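Local coordinates for FMN Adenylyltransferase (Candida glabrata, PDB 3FWK), which catalyses the last step of FAD biosynthesis, transferring an adenylyl group from ATP to FMN with release of pyrophosphate, at residues C14-S19 / N258-N263; S135-D140 / E152-V157; I181-T184 / P189-Y192. All blocks are in the same frame, centred on the assembly; numbering follows the deposited sequence. Where two conformers were deposited one is given.

Contact 1 of 3, residues C14-S19 / N258-N263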
ATOM      1  N   CYS A  14      -7.908  11.016   6.043  1.00 12.70           N
ATOM      2  CA  CYS A  14      -6.591  10.853   5.412  1.00 13.13           C
ATOM      3  C   CYS A  14      -5.897  12.199   5.242  1.00 13.20           C
ATOM      4  O   CYS A  14      -4.683  12.316   5.425  1.00 13.30           O
ATOM      5  CB  CYS A  14      -6.737  10.167   4.065  1.00 12.86           C
ATOM      6  SG  CYS A  14      -7.103   8.371   4.288  1.00 13.12           S
ATOM      7  N   TYR A  15      -6.680  13.219   4.897  1.00 13.04           N
ATOM      8  CA  TYR A  15      -6.143  14.585   4.862  1.00 13.73           C
ATOM      9  C   TYR A  15      -5.597  15.014   6.215  1.00 13.70           C
ATOM     10  O   TYR A  15      -4.508  15.600   6.315  1.00 14.26           O
ATOM     11  CB  TYR A  15      -7.214  15.528   4.358  1.00 15.41           C
ATOM     12  CG  TYR A  15      -6.723  16.959   4.352  1.00 16.94           C
ATOM     13  CD1 TYR A  15      -5.878  17.405   3.341  1.00 17.42           C
ATOM     14  CD2 TYR A  15      -7.084  17.847   5.372  1.00 16.80           C
ATOM     15  CE1 TYR A  15      -5.396  18.714   3.335  1.00 20.14           C
ATOM     16  CE2 TYR A  15      -6.608  19.168   5.375  1.00 19.48           C
ATOM     17  CZ  TYR A  15      -5.770  19.552   4.355  1.00 20.78           C
ATOM     18  OH  TYR A  15      -5.289  20.857   4.347  1.00 23.58           O
ATOM     19  N   ASN A  16      -6.356  14.755   7.269  1.00 13.20           N
ATOM     20  CA  ASN A  16      -5.929  15.153   8.588  1.00 14.73           C
ATOM     21  C   ASN A  16      -4.699  14.415   9.083  1.00 13.85           C
ATOM     22  O   ASN A  16      -3.790  15.030   9.625  1.00 15.21           O
ATOM     23  CB  ASN A  16      -7.093  14.986   9.560  1.00 16.76           C
ATOM     24  CG  ASN A  16      -8.200  16.015   9.333  1.00 17.09           C
ATOM     25  OD1 ASN A  16      -8.010  17.083   8.796  1.00 20.10           O
ATOM     26  ND2 ASN A  16      -9.412  15.650   9.797  1.00 20.98           N
ATOM     27  N   LEU A  17      -4.613  13.102   8.866  1.00 14.11           N
ATOM     28  CA  LEU A  17      -3.437  12.386   9.340  1.00 14.16           C
ATOM     29  C   LEU A  17      -2.206  12.754   8.502  1.00 14.22           C
ATOM     30  O   LEU A  17      -1.092  12.818   9.025  1.00 14.17           O
ATOM     31  CB  LEU A  17      -3.665  10.866   9.474  1.00 14.88           C
ATOM     32  CG  LEU A  17      -3.845  10.064   8.194  1.00 14.89           C
ATOM     33  CD1 LEU A  17      -2.448   9.634   7.663  1.00 16.24           C
ATOM     34  CD2 LEU A  17      -4.695   8.822   8.463  1.00 16.86           C
ATOM     35  N   THR A  18      -2.400  13.012   7.205  1.00 13.12           N
ATOM     36  CA  THR A  18      -1.280  13.401   6.337  1.00 14.22           C
ATOM     37  C   THR A  18      -0.757  14.795   6.744  1.00 13.88           C
ATOM     38  O   THR A  18       0.453  15.014   6.875  1.00 13.89           O
ATOM     39  CB  THR A  18      -1.691  13.340   4.866  1.00 14.04           C
ATOM     40  OG1 THR A  18      -2.103  11.978   4.552  1.00 14.17           O
ATOM     41  CG2 THR A  18      -0.538  13.716   3.955  1.00 15.28           C
ATOM     42  N   SER A  19      -1.681  15.709   6.967  1.00 14.23           N
ATOM     43  CA  SER A  19      -1.319  17.034   7.448  1.00 15.08           C
ATOM     44  C   SER A  19      -0.602  16.974   8.796  1.00 14.26           C
ATOM     45  O   SER A  19       0.366  17.702   9.033  1.00 15.63           O
ATOM     46  CB  SER A  19      -2.588  17.871   7.563  1.00 16.38           C
ATOM     47  OG  SER A  19      -3.157  18.172   6.315  1.00 20.10           O
ATOM     48  N   ASN A 258       3.643   7.863  19.030  1.00 15.57           N
ATOM     49  CA  ASN A 258       2.910   9.116  18.857  1.00 16.64           C
ATOM     50  C   ASN A 258       1.990   9.065  17.655  1.00 16.13           C
ATOM     51  O   ASN A 258       1.667  10.088  17.026  1.00 17.52           O
ATOM     52  CB  ASN A 258       3.902  10.259  18.697  1.00 17.13           C
ATOM     53  CG  ASN A 258       4.782  10.382  19.903  1.00 18.75           C
ATOM     54  OD1 ASN A 258       5.893   9.824  19.982  1.00 19.69           O
ATOM     55  ND2 ASN A 258       4.268  11.040  20.889  1.00 20.34           N
ATOM     56  N   ARG A 259       1.559   7.855  17.318  1.00 15.24           N
ATOM     57  CA  ARG A 259       0.739   7.662  16.120  1.00 16.02           C
ATOM     58  C   ARG A 259      -0.588   8.432  16.182  1.00 15.21           C
ATOM     59  O   ARG A 259      -1.065   8.818  17.271  1.00 17.04           O
ATOM     60  CB  ARG A 259       0.526   6.182  15.841  1.00 15.00           C
ATOM     61  CG  ARG A 259      -0.300   5.476  16.873  1.00 16.59           C
ATOM     62  CD  ARG A 259      -0.185   3.986  16.638  1.00 17.37           C
ATOM     63  NE  ARG A 259      -0.968   3.217  17.576  1.00 19.19           N
ATOM     64  CZ  ARG A 259      -1.123   1.898  17.489  1.00 19.43           C
ATOM     65  NH1 ARG A 259      -0.480   1.187  16.572  1.00 20.70           N
ATOM     66  NH2 ARG A 259      -1.914   1.276  18.352  1.00 23.84           N
ATOM     67  N   TYR A 260      -1.163   8.683  15.022  1.00 14.59           N
ATOM     68  CA  TYR A 260      -2.315   9.533  14.882  1.00 15.12           C
ATOM     69  C   TYR A 260      -3.484   8.993  15.723  1.00 16.56           C
ATOM     70  O   TYR A 260      -3.846   7.826  15.681  1.00 18.61           O
ATOM     71  CB  TYR A 260      -2.725   9.613  13.411  1.00 15.50           C
ATOM     72  CG  TYR A 260      -3.804  10.621  13.147  1.00 15.42           C
ATOM     73  CD1 TYR A 260      -3.501  11.983  13.064  1.00 17.48           C
ATOM     74  CD2 TYR A 260      -5.128  10.226  13.017  1.00 18.65           C
ATOM     75  CE1 TYR A 260      -4.491  12.938  12.834  1.00 19.81           C
ATOM     76  CE2 TYR A 260      -6.138  11.169  12.796  1.00 19.40           C
ATOM     77  CZ  TYR A 260      -5.800  12.520  12.707  1.00 19.76           C
ATOM     78  OH  TYR A 260      -6.755  13.484  12.472  1.00 22.42           O
ATOM     79  N   LYS A 261      -4.057   9.877  16.512  1.00 17.36           N
ATOM     80  CA  LYS A 261      -5.213   9.517  17.332  1.00 20.13           C
ATOM     81  C   LYS A 261      -6.532   9.703  16.604  1.00 19.89           C
ATOM     82  O   LYS A 261      -6.862  10.787  16.153  1.00 23.29           O
ATOM     83  CB  LYS A 261      -5.240  10.382  18.592  1.00 21.57           C
ATOM     84  CG  LYS A 261      -4.006  10.263  19.465  1.00 29.13           C
ATOM     85  CD  LYS A 261      -4.119  11.185  20.687  1.00 31.04           C
ATOM     86  CE  LYS A 261      -2.824  11.917  20.949  1.00 34.11           C
ATOM     87  NZ  LYS A 261      -2.680  13.040  19.983  1.00 35.17           N
ATOM     88  N   HIS A 262      -7.286   8.624  16.561  1.00 21.94           N
ATOM     89  CA  HIS A 262      -8.604   8.624  15.935  1.00 25.15           C
ATOM     90  C   HIS A 262      -9.675   9.102  16.898  1.00 27.50           C
ATOM     91  O   HIS A 262      -9.432   9.339  18.086  1.00 26.66           O
ATOM     92  CB  HIS A 262      -8.988   7.226  15.498  1.00 28.57           C
ATOM     93  CG  HIS A 262      -8.083   6.639  14.460  1.00 28.52           C
ATOM     94  ND1 HIS A 262      -8.075   7.051  13.143  1.00 30.51           N
ATOM     95  CD2 HIS A 262      -7.204   5.612  14.542  1.00 31.84           C
ATOM     96  CE1 HIS A 262      -7.203   6.314  12.467  1.00 25.43           C
ATOM     97  NE2 HIS A 262      -6.654   5.448  13.297  1.00 33.09           N
ATOM     98  N   ASN A 263     -10.879   9.187  16.375  1.00 28.50           N
ATOM     99  CA  ASN A 263     -12.012   9.634  17.153  1.00 27.97           C
ATOM    100  C   ASN A 263     -13.123   8.603  16.977  1.00 30.74           C
ATOM    101  O   ASN A 263     -12.888   7.489  16.481  1.00 30.34           O
ATOM    102  CB  ASN A 263     -12.390  11.027  16.651  1.00 26.78           C
ATOM    103  CG  ASN A 263     -12.872  11.022  15.207  1.00 28.27           C
ATOM    104  OD1 ASN A 263     -13.470  10.041  14.754  1.00 23.39           O
ATOM    105  ND2 ASN A 263     -12.617  12.115  14.473  1.00 30.51           N
TER
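On the helix whose Leu17 receives the ring of Tyr260, the carbonyl oxygen of Cys14 is held twice by Thr18, through its backbone N and through its hydroxyl. Thr18 OG1 lies 2.7 Å from Cys14 O, and the two donors come from opposite faces of the carbonyl plane. Ser19 repeats the pattern on Tyr15 O, its OG at 2.9 Å. Short hydroxyl side chains suit these places because they can fold back on the turn before them and satisfy their own polarity within the helix.

Across the contact the phenol ring of Tyr260 lies flat against the helix. Leu17 CB stands over the ring centre, 3.7 Å from the centroid and 12° off the normal, a CH-pi contact, while Leu17 CA sits above the CD1-CE1 side. The arrangement is loop-on-helix packing: the extended chain after helix 253-257 runs past helix 7-23, and Tyr260 turns its side chain toward the helix. Leu17 has CG between its backbone N and carbonyl carbon (chi1 69°), which leaves CB as its nearest side-chain atom to the ring; the same side chain also touches Phe208 and Ser212 of helix 202-212. The Tyr260 backbone is tied to that region too, its O accepting from Asn213 ND2. At the far end of the ring, Tyr260 OH comes 3.3 Å from Asn16 CB, at the partly exposed border of the helix.

Contact 2 of 3, residues S135-D140 / E152-V157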
ATOM      1  N   SER A 135     -15.202   1.009  -4.282  1.00 13.47           N
ATOM      2  CA  SER A 135     -16.033   0.198  -5.188  1.00 15.03           C
ATOM      3  C   SER A 135     -15.091  -0.751  -5.883  1.00 13.37           C
ATOM      4  O   SER A 135     -14.392  -0.375  -6.832  1.00 13.17           O
ATOM      5  CB  SER A 135     -16.786   0.990  -6.220  0.50 16.54           C
ATOM      6  OG  SER A 135     -17.512   0.017  -6.955  0.50 16.72           O
ATOM      7  N   LEU A 136     -15.004  -1.953  -5.344  1.00 13.41           N
ATOM      8  CA  LEU A 136     -13.985  -2.898  -5.714  1.00 14.00           C
ATOM      9  C   LEU A 136     -14.432  -3.755  -6.900  1.00 13.92           C
ATOM     10  O   LEU A 136     -15.486  -4.360  -6.886  1.00 20.65           O
ATOM     11  CB  LEU A 136     -13.735  -3.777  -4.511  1.00 16.81           C
ATOM     12  CG  LEU A 136     -12.774  -4.915  -4.640  1.00 19.58           C
ATOM     13  CD1 LEU A 136     -11.434  -4.308  -4.938  1.00 18.00           C
ATOM     14  CD2 LEU A 136     -12.767  -5.794  -3.370  1.00 20.08           C
ATOM     15  N   TYR A 137     -13.578  -3.801  -7.912  1.00 12.69           N
ATOM     16  CA  TYR A 137     -13.602  -4.794  -8.988  1.00 12.99           C
ATOM     17  C   TYR A 137     -12.396  -5.703  -8.802  1.00 12.59           C
ATOM     18  O   TYR A 137     -11.275  -5.220  -8.629  1.00 13.96           O
ATOM     19  CB  TYR A 137     -13.527  -4.124 -10.339  1.00 14.38           C
ATOM     20  CG  TYR A 137     -13.364  -5.098 -11.515  1.00 14.06           C
ATOM     21  CD1 TYR A 137     -14.465  -5.528 -12.256  1.00 17.05           C
ATOM     22  CD2 TYR A 137     -12.102  -5.573 -11.893  1.00 14.56           C
ATOM     23  CE1 TYR A 137     -14.296  -6.369 -13.353  1.00 18.10           C
ATOM     24  CE2 TYR A 137     -11.933  -6.425 -12.969  1.00 15.50           C
ATOM     25  CZ  TYR A 137     -13.041  -6.833 -13.685  1.00 16.73           C
ATOM     26  OH  TYR A 137     -12.877  -7.661 -14.777  1.00 18.64           O
ATOM     27  N   GLU A 138     -12.614  -7.010  -8.866  1.00 13.23           N
ATOM     28  CA  GLU A 138     -11.517  -7.989  -8.801  1.00 13.71           C
ATOM     29  C   GLU A 138     -11.495  -8.780 -10.096  1.00 13.82           C
ATOM     30  O   GLU A 138     -12.553  -9.239 -10.566  1.00 15.25           O
ATOM     31  CB  GLU A 138     -11.706  -8.991  -7.612  1.00 16.18           C
ATOM     32  CG  GLU A 138     -11.714  -8.305  -6.243  1.00 18.29           C
ATOM     33  CD  GLU A 138     -11.566  -9.277  -5.097  1.00 20.39           C
ATOM     34  OE1 GLU A 138     -11.824 -10.475  -5.309  1.00 27.26           O
ATOM     35  OE2 GLU A 138     -11.173  -8.862  -3.975  1.00 20.78           O
ATOM     36  N   SER A 139     -10.311  -8.969 -10.675  1.00 13.85           N
ATOM     37  CA  SER A 139     -10.167  -9.924 -11.759  1.00 14.43           C
ATOM     38  C   SER A 139     -10.425 -11.331 -11.240  1.00 14.64           C
ATOM     39  O   SER A 139     -10.454 -11.586 -10.024  1.00 15.22           O
ATOM     40  CB  SER A 139      -8.786  -9.800 -12.405  1.00 15.04           C
ATOM     41  OG  SER A 139      -7.788 -10.303 -11.524  1.00 16.23           O
ATOM     42  N   ASP A 140     -10.557 -12.269 -12.157  1.00 15.18           N
ATOM     43  CA  ASP A 140     -10.952 -13.608 -11.759  1.00 15.56           C
ATOM     44  C   ASP A 140      -9.748 -14.447 -11.406  1.00 15.00           C
ATOM     45  O   ASP A 140      -8.983 -14.816 -12.291  1.00 16.27           O
ATOM     46  CB  ASP A 140     -11.698 -14.270 -12.905  1.00 19.57           C
ATOM     47  CG  ASP A 140     -12.219 -15.624 -12.550  1.00 21.89           C
ATOM     48  OD1 ASP A 140     -12.003 -16.212 -11.463  1.00 21.57           O
ATOM     49  OD2 ASP A 140     -12.947 -16.134 -13.441  1.00 27.43           O
ATOM     50  N   GLU A 152      -7.261  -5.741 -19.690  1.00 17.52           N
ATOM     51  CA  GLU A 152      -8.083  -5.598 -20.907  1.00 18.36           C
ATOM     52  C   GLU A 152      -9.540  -5.898 -20.604  1.00 19.33           C
ATOM     53  O   GLU A 152     -10.444  -5.174 -21.047  1.00 20.27           O
ATOM     54  CB  GLU A 152      -7.555  -6.509 -22.010  1.00 21.09           C
ATOM     55  CG  GLU A 152      -8.411  -6.479 -23.263  1.00 28.35           C
ATOM     56  CD  GLU A 152      -8.582  -5.073 -23.822  1.00 34.09           C
ATOM     57  OE1 GLU A 152      -7.566  -4.328 -23.902  1.00 34.28           O
ATOM     58  OE2 GLU A 152      -9.744  -4.722 -24.171  1.00 39.12           O
ATOM     59  N   THR A 153      -9.782  -6.950 -19.827  1.00 17.53           N
ATOM     60  CA  THR A 153     -11.140  -7.273 -19.419  1.00 19.01           C
ATOM     61  C   THR A 153     -11.753  -6.181 -18.556  1.00 17.94           C
ATOM     62  O   THR A 153     -12.914  -5.790 -18.747  1.00 18.87           O
ATOM     63  CB  THR A 153     -11.177  -8.637 -18.713  1.00 19.70           C
ATOM     64  OG1 THR A 153     -10.737  -9.621 -19.649  1.00 21.04           O
ATOM     65  CG2 THR A 153     -12.574  -8.940 -18.169  1.00 21.64           C
ATOM     66  N   PHE A 154     -10.966  -5.646 -17.632  1.00 17.20           N
ATOM     67  CA  PHE A 154     -11.391  -4.520 -16.822  1.00 16.17           C
ATOM     68  C   PHE A 154     -11.823  -3.328 -17.671  1.00 17.24           C
ATOM     69  O   PHE A 154     -12.870  -2.729 -17.431  1.00 17.57           O
ATOM     70  CB  PHE A 154     -10.249  -4.133 -15.878  1.00 17.71           C
ATOM     71  CG  PHE A 154     -10.478  -2.847 -15.196  1.00 18.84           C
ATOM     72  CD1 PHE A 154     -11.297  -2.775 -14.106  1.00 18.71           C
ATOM     73  CD2 PHE A 154      -9.893  -1.683 -15.686  1.00 22.13           C
ATOM     74  CE1 PHE A 154     -11.533  -1.542 -13.454  1.00 23.96           C
ATOM     75  CE2 PHE A 154     -10.125  -0.454 -15.077  1.00 23.10           C
ATOM     76  CZ  PHE A 154     -10.902  -0.378 -13.964  1.00 22.28           C
ATOM     77  N   LEU A 155     -11.052  -3.000 -18.689  1.00 17.92           N
ATOM     78  CA  LEU A 155     -11.412  -1.854 -19.531  1.00 21.10           C
ATOM     79  C   LEU A 155     -12.701  -2.105 -20.349  1.00 20.87           C
ATOM     80  O   LEU A 155     -13.476  -1.158 -20.574  1.00 21.92           O
ATOM     81  CB  LEU A 155     -10.221  -1.435 -20.406  1.00 24.65           C
ATOM     82  CG  LEU A 155      -9.456  -0.139 -20.080  1.00 31.80           C
ATOM     83  CD1 LEU A 155     -10.304   1.109 -20.379  1.00 32.25           C
ATOM     84  CD2 LEU A 155      -8.902  -0.126 -18.644  1.00 34.09           C
ATOM     85  N   GLN A 156     -12.994  -3.365 -20.693  1.00 19.96           N
ATOM     86  CA  GLN A 156     -14.293  -3.696 -21.337  1.00 22.23           C
ATOM     87  C   GLN A 156     -15.463  -3.420 -20.390  1.00 23.16           C
ATOM     88  O   GLN A 156     -16.536  -3.006 -20.828  1.00 23.49           O
ATOM     89  CB  GLN A 156     -14.332  -5.168 -21.763  1.00 24.73           C
ATOM     90  CG  GLN A 156     -13.393  -5.526 -22.902  1.00 31.13           C
ATOM     91  CD  GLN A 156     -13.259  -7.056 -23.130  1.00 33.42           C
ATOM     92  OE1 GLN A 156     -13.732  -7.873 -22.325  1.00 37.54           O
ATOM     93  NE2 GLN A 156     -12.589  -7.434 -24.223  1.00 38.35           N
ATOM     94  N   VAL A 157     -15.274  -3.659 -19.096  1.00 19.81           N
ATOM     95  CA  VAL A 157     -16.302  -3.385 -18.105  1.00 20.49           C
ATOM     96  C   VAL A 157     -16.405  -1.896 -17.849  1.00 19.99           C
ATOM     97  O   VAL A 157     -17.504  -1.369 -17.697  1.00 22.74           O
ATOM     98  CB  VAL A 157     -16.048  -4.188 -16.806  1.00 22.18           C
ATOM     99  CG1 VAL A 157     -17.122  -3.926 -15.748  1.00 23.13           C
ATOM    100  CG2 VAL A 157     -15.971  -5.698 -17.138  1.00 22.44           C
TER
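Aromatic packing dominates where Tyr137, on strand 134-138, meets Phe154 of helix 147-157. The pair is T-shaped: the edge of the Phe154 ring is directed at the face of Tyr137, with the planes at 67° and the centroids 5.4 Å apart. Phe154 CD1 does the touching, 3.7 Å from Tyr137 CD2, and it stands above the rim of the phenol ring rather than over its middle. Tyr137 has CG anti to the backbone N (chi1 173°), which points the ring at the helix; the axes of the two segments come within 10.4 Å. Val110 of the neighbouring strand 107-111 touches both side chains, and Phe154 continues the aromatic cluster to Phe158.

Aliphatic contacts flank the ring on the helix side. Val157 CG2 lies obliquely to the ring, 4.2 Å from Tyr137 CE1, one helical turn on from Thr153. The methyl of Thr153 meets the phenol end, with CG2 3.6 Å from Tyr137 OH; its hydroxyl makes a weak hydrogen bond to Glu149 O within the helix, and the apolar branch faces the tyrosine.

This is strand-to-helix packing in a Rossmann-like alpha/beta fold. Helix 147-157 lies on the connection between the parallel strands 134-138 and 163-165, and it packs against strand 134-138, one of the two outermost strands. No hydrogen bond crosses between the two segments: the contact depends on ring orientation and methyl packing, and tyrosine suits the partly exposed border because its ring packs on Phe154 and Val157 while its hydroxyl lies at the outer end, beside the Thr153 methyl.

Contact 3 of 3, residues I181-T184 / P189-Y192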
ATOM      1  N   ILE A 181       3.723  10.004 -14.774  1.00 11.68           N
ATOM      2  CA  ILE A 181       2.614   9.979 -15.750  1.00 11.84           C
ATOM      3  C   ILE A 181       3.172   9.294 -16.990  1.00 11.62           C
ATOM      4  O   ILE A 181       4.162   9.756 -17.558  1.00 12.17           O
ATOM      5  CB  ILE A 181       2.144  11.387 -16.073  1.00 13.63           C
ATOM      6  CG1 ILE A 181       1.345  11.919 -14.879  0.60 15.83           C
ATOM      7  CG2 ILE A 181       1.132  11.351 -17.233  1.00 15.63           C
ATOM      8  CD1 ILE A 181       1.051  13.408 -14.946  0.60 15.05           C
ATOM      9  N   GLN A 182       2.574   8.179 -17.394  1.00 11.57           N
ATOM     10  CA  GLN A 182       3.209   7.332 -18.393  1.00 12.28           C
ATOM     11  C   GLN A 182       2.164   6.429 -19.056  1.00 11.65           C
ATOM     12  O   GLN A 182       1.511   5.623 -18.367  1.00 13.11           O
ATOM     13  CB  GLN A 182       4.224   6.412 -17.649  1.00 13.22           C
ATOM     14  CG  GLN A 182       5.076   5.540 -18.538  1.00 14.86           C
ATOM     15  CD  GLN A 182       6.078   4.739 -17.742  1.00 12.59           C
ATOM     16  OE1 GLN A 182       6.149   4.811 -16.504  1.00 12.37           O
ATOM     17  NE2 GLN A 182       6.969   4.048 -18.472  1.00 14.81           N
ATOM     18  N   LYS A 183       2.009   6.490 -20.370  1.00 11.66           N
ATOM     19  CA  LYS A 183       1.061   5.583 -21.037  1.00 11.61           C
ATOM     20  C   LYS A 183       1.486   4.138 -20.815  1.00 11.35           C
ATOM     21  O   LYS A 183       2.666   3.803 -20.630  1.00 12.53           O
ATOM     22  CB  LYS A 183       0.964   5.906 -22.539  1.00 12.43           C
ATOM     23  CG  LYS A 183       0.081   7.074 -22.824  1.00 13.72           C
ATOM     24  CD  LYS A 183      -0.090   7.305 -24.316  1.00 15.42           C
ATOM     25  CE  LYS A 183      -0.949   8.486 -24.632  1.00 17.12           C
ATOM     26  NZ  LYS A 183      -2.357   8.135 -24.636  1.00 19.70           N
ATOM     27  N   THR A 184       0.485   3.245 -20.866  1.00 12.26           N
ATOM     28  CA  THR A 184       0.711   1.812 -20.721  1.00 11.94           C
ATOM     29  C   THR A 184       1.503   1.226 -21.886  1.00 13.10           C
ATOM     30  O   THR A 184       1.614   1.827 -22.967  1.00 13.90           O
ATOM     31  CB  THR A 184      -0.639   1.067 -20.656  1.00 13.18           C
ATOM     32  OG1 THR A 184      -1.421   1.509 -21.765  1.00 13.57           O
ATOM     33  CG2 THR A 184      -1.357   1.342 -19.365  1.00 14.57           C
ATOM     34  N   PRO A 189      -4.516  -2.491 -22.272  1.00 15.74           N
ATOM     35  CA  PRO A 189      -5.464  -1.473 -22.660  1.00 16.29           C
ATOM     36  C   PRO A 189      -4.771  -0.109 -22.617  1.00 15.23           C
ATOM     37  O   PRO A 189      -3.803   0.097 -21.867  1.00 14.64           O
ATOM     38  CB  PRO A 189      -6.545  -1.564 -21.587  1.00 18.72           C
ATOM     39  CG  PRO A 189      -5.857  -2.174 -20.412  1.00 21.67           C
ATOM     40  CD  PRO A 189      -4.918  -3.176 -21.016  1.00 16.73           C
ATOM     41  N   ASP A 190      -5.295   0.831 -23.382  1.00 14.26           N
ATOM     42  CA  ASP A 190      -4.698   2.147 -23.512  1.00 13.82           C
ATOM     43  C   ASP A 190      -5.169   3.029 -22.376  1.00 15.43           C
ATOM     44  O   ASP A 190      -6.317   3.467 -22.370  1.00 17.94           O
ATOM     45  CB  ASP A 190      -5.160   2.699 -24.871  1.00 16.22           C
ATOM     46  CG  ASP A 190      -4.681   4.099 -25.114  1.00 16.10           C
ATOM     47  OD1 ASP A 190      -3.856   4.614 -24.328  1.00 15.38           O
ATOM     48  OD2 ASP A 190      -5.149   4.690 -26.109  1.00 17.90           O
ATOM     49  N   PHE A 191      -4.302   3.280 -21.395  1.00 12.50           N
ATOM     50  CA  PHE A 191      -4.589   4.266 -20.383  1.00 13.25           C
ATOM     51  C   PHE A 191      -3.282   4.930 -19.962  1.00 12.29           C
ATOM     52  O   PHE A 191      -2.197   4.449 -20.300  1.00 13.18           O
ATOM     53  CB  PHE A 191      -5.448   3.693 -19.207  1.00 18.19           C
ATOM     54  CG  PHE A 191      -4.842   2.509 -18.466  1.00 19.55           C
ATOM     55  CD1 PHE A 191      -5.284   1.189 -18.678  1.00 20.13           C
ATOM     56  CD2 PHE A 191      -3.926   2.742 -17.434  1.00 19.50           C
ATOM     57  CE1 PHE A 191      -4.704   0.116 -17.939  1.00 20.92           C
ATOM     58  CE2 PHE A 191      -3.364   1.684 -16.701  1.00 20.06           C
ATOM     59  CZ  PHE A 191      -3.754   0.371 -16.962  1.00 21.01           C
ATOM     60  N   TYR A 192      -3.397   6.026 -19.214  1.00 12.50           N
ATOM     61  CA  TYR A 192      -2.218   6.605 -18.551  1.00 12.35           C
ATOM     62  C   TYR A 192      -2.039   5.937 -17.189  1.00 11.93           C
ATOM     63  O   TYR A 192      -3.000   5.822 -16.401  1.00 13.58           O
ATOM     64  CB  TYR A 192      -2.437   8.100 -18.321  1.00 13.40           C
ATOM     65  CG  TYR A 192      -2.034   8.961 -19.483  1.00 13.37           C
ATOM     66  CD1 TYR A 192      -0.721   9.405 -19.573  1.00 15.06           C
ATOM     67  CD2 TYR A 192      -2.946   9.363 -20.466  1.00 15.59           C
ATOM     68  CE1 TYR A 192      -0.289  10.235 -20.614  1.00 15.43           C
ATOM     69  CE2 TYR A 192      -2.525  10.227 -21.545  1.00 14.50           C
ATOM     70  CZ  TYR A 192      -1.176  10.634 -21.566  1.00 15.80           C
ATOM     71  OH  TYR A 192      -0.713  11.447 -22.583  1.00 17.61           O
TER
HETATM   72  O   HOH W   1      -3.097   6.234 -26.703  1.00 19.39           O
HETATM   73  O   HOH W   2      -3.633   6.603 -22.564  1.00 21.37           O
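The two segments run antiparallel, with Lys183 and Tyr192 facing each other as a non-hydrogen-bonded pair, CA to CA 4.2 Å, and the next rung made by Thr184 N, which donates to Phe191 O at 3.0 Å.

Thr184 adds a second bond with its side chain. OG1 donates to Pro189 O at 2.8 Å, tilted 21° from the carbonyl plane, and so ties the start of the loop to its end. The other branch, CG2, sits over the middle of the Phe191 ring, 3.4 Å from the centroid, a close CH-pi contact. Threonine therefore serves with both branches, one polar and one apolar, while the buried Phe191 ring also packs on Leu155 of helix 147-157.

Lys183 and Tyr192 share one face of the sheet. The lysine chain passes across the phenol ring, CG 3.9 Å from the centroid, and Lys183 CE comes 3.6 Å from Tyr192 OH. Two residues before Lys183 on the same strand, Ile181 brings CG2 obliquely to within 3.6 Å of Tyr192 CD1. A bend at the last torsion of Lys183 (chi4 -85°) turns its ammonium toward Asp190. The direct salt bridge is long, NZ to Asp190 OD1 3.8 Å, and two waters fill it in: each accepts from Lys183 NZ, one donating to OD1 and the other to OD2. A long flexible amine suits this exposed place, where solvent can mediate the ion pair.

Such a pairing is that of a beta hairpin, strands 181-183 and 192-194, at the edge of the mixed sheet; Tyr192 also lines the bound glucose site with Lys53, Trp54 and Lys162.

Overall arrangement
Contacts 2 and 3 both rest on the six-stranded mixed sheet, one at each outermost strand, 134-138 and 181-183, and follow one another along the chain. Their centres are 16 Å apart, and helix 147-157 joins them: Leu155 packs on Pro189, its CG 3.6 Å from Pro189 CB, and on Phe191, so that one helix serves both. Contact 1 lies well away, its centre 32 Å from contact 2 and 33 Å from contact 3, and it brings residues from near the N-terminus against a loop some 240 residues later. The sequence between its segments includes all six strands, so contact 1 joins parts of the chain that lie before and after the Rossmann-like sheet, at whose two edges contacts 2 and 3 lie.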